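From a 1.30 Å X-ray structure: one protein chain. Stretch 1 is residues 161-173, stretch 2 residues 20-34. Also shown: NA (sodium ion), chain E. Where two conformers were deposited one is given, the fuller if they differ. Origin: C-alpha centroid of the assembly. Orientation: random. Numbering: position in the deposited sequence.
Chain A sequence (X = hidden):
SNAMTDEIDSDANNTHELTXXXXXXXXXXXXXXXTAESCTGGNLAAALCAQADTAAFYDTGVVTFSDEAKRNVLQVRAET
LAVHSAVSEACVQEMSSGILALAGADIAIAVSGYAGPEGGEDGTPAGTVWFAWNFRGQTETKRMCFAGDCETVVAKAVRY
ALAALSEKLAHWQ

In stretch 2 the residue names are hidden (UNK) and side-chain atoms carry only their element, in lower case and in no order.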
# COMPACT_ATOMS: atom_id res chain seq x y z
N ALA A 161 3.36 14.58 2.42
CA ALA A 161 4.51 13.68 2.34
C ALA A 161 5.28 13.87 1.05
O ALA A 161 6.51 13.90 1.03
CB ALA A 161 4.09 12.23 2.50
N LEU A 162 4.52 13.99 -0.05
CA LEU A 162 5.11 14.13 -1.37
C LEU A 162 5.72 15.52 -1.59
O LEU A 162 6.77 15.64 -2.21
CB LEU A 162 4.09 13.82 -2.46
CG LEU A 162 3.64 12.35 -2.53
CD1 LEU A 162 2.35 12.24 -3.34
CD2 LEU A 162 4.74 11.46 -3.10
N ALA A 163 5.01 16.57 -1.15
CA ALA A 163 5.50 17.94 -1.33
C ALA A 163 6.80 18.11 -0.54
O ALA A 163 7.77 18.70 -1.04
CB ALA A 163 4.46 18.94 -0.88
N ALA A 164 6.84 17.58 0.68
CA ALA A 164 8.07 17.68 1.48
C ALA A 164 9.21 16.87 0.85
O ALA A 164 10.36 17.29 0.81
CB ALA A 164 7.81 17.22 2.90
N LEU A 165 8.87 15.68 0.33
CA LEU A 165 9.87 14.88 -0.37
C LEU A 165 10.43 15.65 -1.58
O LEU A 165 11.64 15.63 -1.80
CB LEU A 165 9.25 13.57 -0.85
CG LEU A 165 10.20 12.69 -1.68
CD1 LEU A 165 11.42 12.26 -0.87
CD2 LEU A 165 9.47 11.48 -2.27
N SER A 166 9.56 16.31 -2.35
CA SER A 166 9.98 17.09 -3.53
C SER A 166 11.00 18.17 -3.17
O SER A 166 12.02 18.35 -3.87
CB SER A 166 8.76 17.67 -4.30
OG SER A 166 8.20 18.86 -3.75
N GLU A 167 10.73 18.84 -2.05
CA GLU A 167 11.63 19.84 -1.50
C GLU A 167 12.96 19.24 -1.08
O GLU A 167 14.02 19.75 -1.43
CB GLU A 167 10.95 20.61 -0.37
CG GLU A 167 11.64 21.88 0.10
CD GLU A 167 12.86 21.68 0.96
OE1 GLU A 167 13.08 20.58 1.51
OE2 GLU A 167 13.62 22.65 1.06
N LYS A 168 12.89 18.12 -0.36
CA LYS A 168 14.10 17.48 0.11
C LYS A 168 14.99 16.97 -1.00
O LYS A 168 16.22 17.10 -0.92
CB LYS A 168 13.80 16.38 1.13
CG LYS A 168 13.22 16.94 2.42
CD LYS A 168 12.64 15.88 3.34
CE LYS A 168 11.68 16.44 4.38
NZ LYS A 168 12.34 17.42 5.25
N LEU A 169 14.38 16.48 -2.08
CA LEU A 169 15.14 15.98 -3.22
C LEU A 169 15.97 17.06 -3.89
O LEU A 169 16.97 16.74 -4.49
CB LEU A 169 14.22 15.31 -4.25
CG LEU A 169 13.72 13.92 -3.81
CD1 LEU A 169 12.53 13.47 -4.64
CD2 LEU A 169 14.85 12.91 -3.87
N ALA A 170 15.54 18.32 -3.77
CA ALA A 170 16.26 19.44 -4.36
C ALA A 170 17.55 19.80 -3.58
O ALA A 170 18.31 20.64 -4.05
CB ALA A 170 15.33 20.64 -4.48
N HIS A 171 17.78 19.15 -2.43
CA HIS A 171 18.93 19.47 -1.59
C HIS A 171 19.77 18.30 -1.12
O HIS A 171 20.90 18.50 -0.69
CB HIS A 171 18.45 20.28 -0.39
CG HIS A 171 17.75 21.52 -0.81
ND1 HIS A 171 16.40 21.62 -1.06
CD2 HIS A 171 18.28 22.71 -1.19
CE1 HIS A 171 16.13 22.84 -1.52
NE2 HIS A 171 17.25 23.52 -1.60
N TRP A 172 19.23 17.09 -1.15
CA TRP A 172 19.96 15.95 -0.65
C TRP A 172 21.14 15.59 -1.50
O TRP A 172 21.08 15.68 -2.73
CB TRP A 172 19.04 14.72 -0.56
CG TRP A 172 18.28 14.58 0.69
CD1 TRP A 172 18.64 14.93 1.94
CD2 TRP A 172 17.01 13.96 0.80
NE1 TRP A 172 17.66 14.55 2.85
CE2 TRP A 172 16.65 13.96 2.15
CE3 TRP A 172 16.14 13.40 -0.14
CZ2 TRP A 172 15.43 13.42 2.60
CZ3 TRP A 172 14.94 12.88 0.31
CH2 TRP A 172 14.60 12.88 1.66
N GLN A 173 22.20 15.14 -0.83
CA GLN A 173 23.36 14.41 -1.39
C GLN A 173 24.06 13.59 -0.25
O GLN A 173 24.71 12.56 -0.53
CB GLN A 173 24.33 15.40 -2.06
CG GLN A 173 25.48 14.70 -2.78
CD GLN A 173 26.61 15.63 -3.19
OE1 GLN A 173 26.39 16.63 -3.85
NE2 GLN A 173 27.83 15.29 -2.80
OXT GLN A 173 24.01 13.90 0.93
N UNK A 20 4.94 13.48 -10.32
CA UNK A 20 5.73 13.69 -11.55
C UNK A 20 7.09 14.32 -11.22
O UNK A 20 8.14 13.90 -11.74
c UNK A 20 4.98 14.52 -12.55
N UNK A 21 7.06 15.33 -10.36
CA UNK A 21 8.28 16.04 -9.99
C UNK A 21 9.20 15.12 -9.19
O UNK A 21 10.42 15.08 -9.39
o UNK A 21 9.48 20.18 -7.69
c UNK A 21 8.60 19.45 -8.15
o UNK A 21 7.38 19.69 -8.01
c UNK A 21 9.06 18.18 -8.85
c UNK A 21 7.91 17.29 -9.22
N UNK A 22 8.59 14.36 -8.27
CA UNK A 22 9.35 13.40 -7.45
C UNK A 22 10.01 12.31 -8.31
O UNK A 22 11.18 12.02 -8.17
c UNK A 22 9.05 11.47 -5.78
c UNK A 22 8.15 13.78 -5.28
c UNK A 22 8.45 12.76 -6.38
N UNK A 23 9.23 11.75 -9.23
CA UNK A 23 9.76 10.73 -10.13
C UNK A 23 10.97 11.22 -10.91
O UNK A 23 12.00 10.54 -10.99
c UNK A 23 8.68 10.26 -11.07
N UNK A 24 10.87 12.42 -11.50
CA UNK A 24 11.97 12.95 -12.29
C UNK A 24 13.24 13.13 -11.47
O UNK A 24 14.33 12.82 -11.93
c UNK A 24 11.33 14.15 -14.43
c UNK A 24 10.78 15.45 -14.99
n UNK A 24 10.03 17.77 -13.57
n UNK A 24 7.90 16.96 -13.31
c UNK A 24 9.13 16.81 -13.77
n UNK A 24 9.45 15.72 -14.45
c UNK A 24 11.57 14.27 -12.94
N UNK A 25 13.08 13.65 -10.25
CA UNK A 25 14.22 13.91 -9.38
C UNK A 25 14.88 12.61 -8.92
O UNK A 25 16.10 12.49 -8.91
c UNK A 25 13.79 14.75 -8.21
N UNK A 26 14.05 11.61 -8.56
CA UNK A 26 14.59 10.31 -8.20
C UNK A 26 15.33 9.65 -9.36
O UNK A 26 16.44 9.16 -9.19
c UNK A 26 13.86 9.51 -5.18
c UNK A 26 11.62 8.91 -6.14
c UNK A 26 12.89 9.74 -6.34
c UNK A 26 13.50 9.37 -7.69
N UNK A 27 14.70 9.65 -10.53
CA UNK A 27 15.29 9.02 -11.72
C UNK A 27 16.59 9.72 -12.12
O UNK A 27 17.57 9.05 -12.44
c UNK A 27 14.27 8.98 -12.89
c UNK A 27 13.14 8.00 -12.55
c UNK A 27 14.93 8.55 -14.20
c UNK A 27 11.93 8.17 -13.43
N UNK A 28 16.61 11.05 -12.02
CA UNK A 28 17.82 11.82 -12.35
C UNK A 28 19.01 11.45 -11.46
O UNK A 28 20.17 11.52 -11.93
c UNK A 28 17.54 13.32 -12.27
N UNK A 29 18.74 11.03 -10.22
CA UNK A 29 19.81 10.68 -9.28
C UNK A 29 20.08 9.19 -9.17
O UNK A 29 21.04 8.80 -8.52
n UNK A 29 17.38 15.15 -8.28
n UNK A 29 18.55 16.90 -7.36
c UNK A 29 19.47 11.24 -7.90
c UNK A 29 19.52 12.74 -7.90
c UNK A 29 18.33 15.61 -7.44
c UNK A 29 18.94 13.33 -6.65
n UNK A 29 19.06 14.79 -6.68
N UNK A 30 19.23 8.37 -9.78
CA UNK A 30 19.32 6.93 -9.67
C UNK A 30 18.95 6.47 -8.29
O UNK A 30 19.48 5.47 -7.81
N UNK A 31 18.02 7.19 -7.64
CA UNK A 31 17.55 6.83 -6.29
C UNK A 31 16.21 6.13 -6.32
O UNK A 31 15.38 6.38 -7.19
c UNK A 31 19.95 12.39 -3.43
c UNK A 31 17.45 8.06 -5.39
c UNK A 31 20.01 8.26 -5.32
c UNK A 31 18.05 11.01 -4.04
n UNK A 31 20.96 9.18 -4.92
c UNK A 31 20.84 11.45 -3.88
c UNK A 31 20.32 10.27 -4.41
c UNK A 31 18.94 10.03 -4.51
c UNK A 31 18.57 12.18 -3.52
c UNK A 31 18.77 8.74 -5.09
N UNK A 32 16.00 5.27 -5.33
CA UNK A 32 14.77 4.51 -5.20
C UNK A 32 14.13 4.82 -3.86
O UNK A 32 14.80 4.98 -2.84
n UNK A 32 12.51 0.12 -8.45
n UNK A 32 14.38 0.63 -7.21
c UNK A 32 15.04 3.01 -5.35
c UNK A 32 13.69 0.73 -8.35
c UNK A 32 15.70 1.21 -6.97
n UNK A 32 14.16 1.40 -9.41
c UNK A 32 15.61 2.70 -6.71
N UNK A 33 12.81 4.91 -3.90
CA UNK A 33 11.96 5.28 -2.79
C UNK A 33 11.15 4.06 -2.34
O UNK A 33 10.74 3.25 -3.17
c UNK A 33 9.91 6.87 -2.35
c UNK A 33 8.98 7.80 -3.14
c UNK A 33 10.48 7.58 -1.13
c UNK A 33 10.99 6.36 -3.29
N UNK A 34 10.84 4.00 -1.05
CA UNK A 34 9.94 2.98 -0.47
C UNK A 34 9.08 3.67 0.58
O UNK A 34 9.42 4.75 1.08
c UNK A 34 10.73 1.82 0.12
c UNK A 34 11.52 2.21 1.32
o UNK A 34 9.85 0.78 0.48
NA NA E . 12.53 18.25 -6.09
O HOH W 1 6.81 20.88 -5.50
O HOH W 2 11.19 16.29 -6.64
O HOH W 3 12.05 19.06 -8.70
O HOH W 4 19.66 17.39 -4.46
O HOH W 5 21.96 15.09 -5.34

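Position 20 carries one side-chain carbon and lies out of reach of stretch 1: Ala20. Position 21 has an unbranched run of three carbons, the third bearing two oxygens, a carboxylate; it is Glu21, whose CD lies 4.2 Å from Ser166 CB. Position 22 has one carbon forking into two, with no heteroatom: Val22. Its CG1 is 3.5 Å from Leu165 CD2 and its CG2 is 3.8 Å from Leu162 O, so it sits as a knob among Leu162, Leu165, Ser166 and Leu169.

Position 23 has a single carbon pointing away from stretch 1, hence Ala23. Position 24 shows three carbons, a nitrogen, then a carbon with two more nitrogens, a guanidinium that touches nothing on stretch 1: Arg24. At position 25 a lone carbon points toward stretch 1, with CB 4.0 Å from Leu169 CD1; this is Ala25. Position 26 has four carbons forked at the second, Leu26, with CD2 3.8 Å from Leu169 CD2. Position 27 also has four, but forked at the first with one arm two carbons long: Ile27, out of reach. Position 28, one carbon, is Ala28.

Position 29 repeats the guanidinium pattern: Arg29. NH1 donates to Ala25 O (3.0 Å), whereas NH2 lies 3.3 Å from Leu169 O at an angle too poor for a hydrogen bond. Position 30 has no side-chain atoms and a phi of 70°, in a Schellman motif: Gly30. Position 31 has one carbon leading to fused five- and six-membered rings with one nitrogen: Trp31. Its CE3 is 3.7 Å from Leu169 CD2, and its CH2 is 3.5 Å from Trp172 O, which lies at the ring edge.

Position 32 is a third guanidinium chain, Arg32, bonded elsewhere in the structure. Position 33 has four carbons forked at the second, Leu33; CD2 is 3.8 Å from Leu165 CD2. Position 34 has one carbon bearing an oxygen and a carbon: Thr34.

The helices cross at 34°, their axes 9.3 Å apart at closest approach, and bury 536 Å² with the segments that follow them. No direct hydrogen bond joins the stretches. Apolar packing centres on Val22 and Leu169, while water bridges the polar margins: water 1 donates to Glu21 OE1 (2.8 Å) and Ser166 OG (3.0 Å), and water 4 accepts from Arg29 NH2 (3.1 Å) while donating to Leu169 O (2.8 Å). The sodium ion is coordinated by Ser166 O, with NA 2.3 Å from that oxygen, and also binds water 3. Water 3 in turn donates to Glu21 OE2 (3.0 Å).

Stretch 2 20-34: AEVARALIARGWRLT
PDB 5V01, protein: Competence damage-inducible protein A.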